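Local coordinates for protein probable fatty acyl-CoA transferase Rv3272 (Mycobacterium tuberculosis, PDB 5YX6) that binds fatty acyl-CoAs of varying chain length, palmitoyl-CoA most tightly, and probably acts as a family III CoA transferase in fatty acid metabolism, at residues A311-A315 with T316-Q320. Residues are numbered along the deposited sequence; the frame is centred on the assembly and turned at random.
Sequences ASKTA and TEWVQ
One face of the W318 indole carries the aliphatic part of K313, whose chain runs across the ring at about a right angle to the tryptophan side chain. K313 CD sits 3.4 Å from the centroid of the six-membered ring, almost on its normal, a CH-pi contact, while CB lies over the pyrrole side, 3.3 Å from W318 NE1. Beyond CD the lysine bends at chi4 (59°), and NZ ends 5.2 Å from the six-ring centroid, at most a weak cation-pi attraction. A315 CA stands at the rim of the indole, close to its plane; NE1 itself donates to L310 O, tying the ring back to the end of helix 299-310.

The loop between that helix and helix 315-324 closes with a capping box. T314 is the N-cap: with chi1 at 71°, its OG1 is tucked between the two backbone arms of the residue, pointing at the first turn of the helix, and accepts from E317 N at 3.3 Å. In return, the carboxylate of E317 reaches back to the T314 backbone, where T314 N donates to E317 OE1 at 2.9 Å, approaching from well above the plane of the carboxylate. The glutamate side chain thus lies against the threonine, with E317 CG 3.3 Å from T314 OG1, and its negative charge would suit the positive end of the helix dipole. Regular helical bonding follows: W318 N donates to T314 O at 3.0 Å, and V319 N to A315 O at 2.8 Å. On the side of the helix facing strand 260-264, the side chains of A315, W318 and V319 touch I261.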
ATOM      1  N   ALA A 311     -18.981  26.125  14.512  1.00 39.74           N
ATOM      2  CA  ALA A 311     -18.438  26.813  15.679  1.00 38.55           C
ATOM      3  C   ALA A 311     -19.232  26.577  16.974  1.00 39.99           C
ATOM      4  O   ALA A 311     -18.706  26.817  18.059  1.00 41.62           O
ATOM      5  CB  ALA A 311     -18.338  28.302  15.397  1.00 33.64           C
ATOM      6  N   SER A 312     -20.472  26.089  16.873  1.00 35.81           N
ATOM      7  CA  SER A 312     -21.337  25.957  18.055  1.00 39.48           C
ATOM      8  C   SER A 312     -21.066  24.734  18.935  1.00 43.82           C
ATOM      9  O   SER A 312     -21.590  24.642  20.054  1.00 41.55           O
ATOM     10  CB  SER A 312     -22.813  25.897  17.622  1.00 45.10           C
ATOM     11  OG  SER A 312     -23.116  26.860  16.622  1.00 52.24           O
ATOM     12  N   LYS A 313     -20.250  23.804  18.445  1.00 40.91           N
ATOM     13  CA  LYS A 313     -19.930  22.591  19.196  1.00 38.35           C
ATOM     14  C   LYS A 313     -18.468  22.186  19.022  1.00 37.53           C
ATOM     15  O   LYS A 313     -17.820  22.578  18.049  1.00 34.72           O
ATOM     16  CB  LYS A 313     -20.832  21.434  18.749  1.00 40.27           C
ATOM     17  CG  LYS A 313     -22.317  21.580  19.058  1.00 37.79           C
ATOM     18  CD  LYS A 313     -23.126  20.555  18.253  1.00 41.61           C
ATOM     19  CE  LYS A 313     -24.458  20.205  18.905  1.00 44.99           C
ATOM     20  NZ  LYS A 313     -25.327  21.397  19.085  1.00 46.59           N
ATOM     21  N   THR A 314     -17.957  21.404  19.969  1.00 34.35           N
ATOM     22  CA  THR A 314     -16.655  20.770  19.819  1.00 39.14           C
ATOM     23  C   THR A 314     -16.714  19.691  18.743  1.00 40.59           C
ATOM     24  O   THR A 314     -17.786  19.170  18.433  1.00 38.99           O
ATOM     25  CB  THR A 314     -16.172  20.133  21.131  1.00 40.55           C
ATOM     26  OG1 THR A 314     -16.958  18.972  21.420  1.00 38.04           O
ATOM     27  CG2 THR A 314     -16.290  21.114  22.273  1.00 43.11           C
ATOM     28  N   ALA A 315     -15.560  19.359  18.174  1.00 39.27           N
ATOM     29  CA  ALA A 315     -15.486  18.347  17.126  1.00 35.47           C
ATOM     30  C   ALA A 315     -15.985  16.986  17.621  1.00 37.47           C
ATOM     31  O   ALA A 315     -16.647  16.261  16.886  1.00 36.26           O
ATOM     32  CB  ALA A 315     -14.070  18.236  16.592  1.00 33.93           C
ATOM     33  N   THR A 316     -15.661  16.636  18.861  1.00 37.99           N
ATOM     34  CA  THR A 316     -16.139  15.380  19.434  1.00 37.62           C
ATOM     35  C   THR A 316     -17.663  15.334  19.438  1.00 38.38           C
ATOM     36  O   THR A 316     -18.266  14.308  19.116  1.00 35.75           O
ATOM     37  CB  THR A 316     -15.616  15.174  20.870  1.00 42.93           C
ATOM     38  OG1 THR A 316     -14.193  15.065  20.840  1.00 53.20           O
ATOM     39  CG2 THR A 316     -16.176  13.900  21.469  1.00 46.73           C
ATOM     40  N   GLU A 317     -18.283  16.450  19.803  1.00 37.03           N
ATOM     41  CA  GLU A 317     -19.742  16.529  19.813  1.00 39.02           C
ATOM     42  C   GLU A 317     -20.317  16.393  18.406  1.00 33.74           C
ATOM     43  O   GLU A 317     -21.299  15.684  18.202  1.00 34.88           O
ATOM     44  CB  GLU A 317     -20.207  17.834  20.452  1.00 36.18           C
ATOM     45  CG  GLU A 317     -19.977  17.886  21.951  1.00 44.31           C
ATOM     46  CD  GLU A 317     -20.055  19.309  22.517  1.00 59.75           C
ATOM     47  OE1 GLU A 317     -20.038  20.286  21.723  1.00 52.19           O
ATOM     48  OE2 GLU A 317     -20.126  19.445  23.761  1.00 61.57           O
ATOM     49  N   TRP A 318     -19.717  17.075  17.437  1.00 33.19           N
ATOM     50  CA  TRP A 318     -20.184  16.961  16.061  1.00 32.29           C
ATOM     51  C   TRP A 318     -19.999  15.537  15.517  1.00 36.26           C
ATOM     52  O   TRP A 318     -20.849  15.046  14.761  1.00 33.57           O
ATOM     53  CB  TRP A 318     -19.461  17.947  15.151  1.00 32.01           C
ATOM     54  CG  TRP A 318     -19.883  19.374  15.290  1.00 39.66           C
ATOM     55  CD1 TRP A 318     -19.090  20.432  15.640  1.00 35.61           C
ATOM     56  CD2 TRP A 318     -21.189  19.913  15.057  1.00 41.91           C
ATOM     57  NE1 TRP A 318     -19.824  21.590  15.648  1.00 39.33           N
ATOM     58  CE2 TRP A 318     -21.115  21.302  15.295  1.00 38.40           C
ATOM     59  CE3 TRP A 318     -22.414  19.357  14.672  1.00 36.06           C
ATOM     60  CZ2 TRP A 318     -22.217  22.142  15.155  1.00 39.99           C
ATOM     61  CZ3 TRP A 318     -23.510  20.195  14.538  1.00 38.50           C
ATOM     62  CH2 TRP A 318     -23.406  21.570  14.780  1.00 36.41           C
ATOM     63  N   VAL A 319     -18.902  14.878  15.903  1.00 28.73           N
ATOM     64  CA  VAL A 319     -18.645  13.522  15.433  1.00 32.98           C
ATOM     65  C   VAL A 319     -19.737  12.578  15.933  1.00 34.38           C
ATOM     66  O   VAL A 319     -20.319  11.810  15.162  1.00 34.17           O
ATOM     67  CB  VAL A 319     -17.269  12.989  15.900  1.00 34.28           C
ATOM     68  CG1 VAL A 319     -17.240  11.465  15.811  1.00 35.52           C
ATOM     69  CG2 VAL A 319     -16.132  13.608  15.085  1.00 29.27           C
ATOM     70  N   GLN A 320     -20.009  12.653  17.231  1.00 32.42           N
ATOM     71  CA  GLN A 320     -21.082  11.898  17.853  1.00 33.02           C
ATOM     72  C   GLN A 320     -22.430  12.127  17.154  1.00 36.28           C
ATOM     73  O   GLN A 320     -23.180  11.184  16.921  1.00 37.04           O
ATOM     74  CB  GLN A 320     -21.175  12.259  19.330  1.00 38.37           C
ATOM     75  CG  GLN A 320     -22.271  11.529  20.079  1.00 47.10           C
ATOM     76  CD  GLN A 320     -22.001  11.467  21.571  1.00 66.02           C
ATOM     77  OE1 GLN A 320     -20.977  11.970  22.050  1.00 68.71           O
ATOM     78  NE2 GLN A 320     -22.914  10.845  22.315  1.00 62.26           N
TER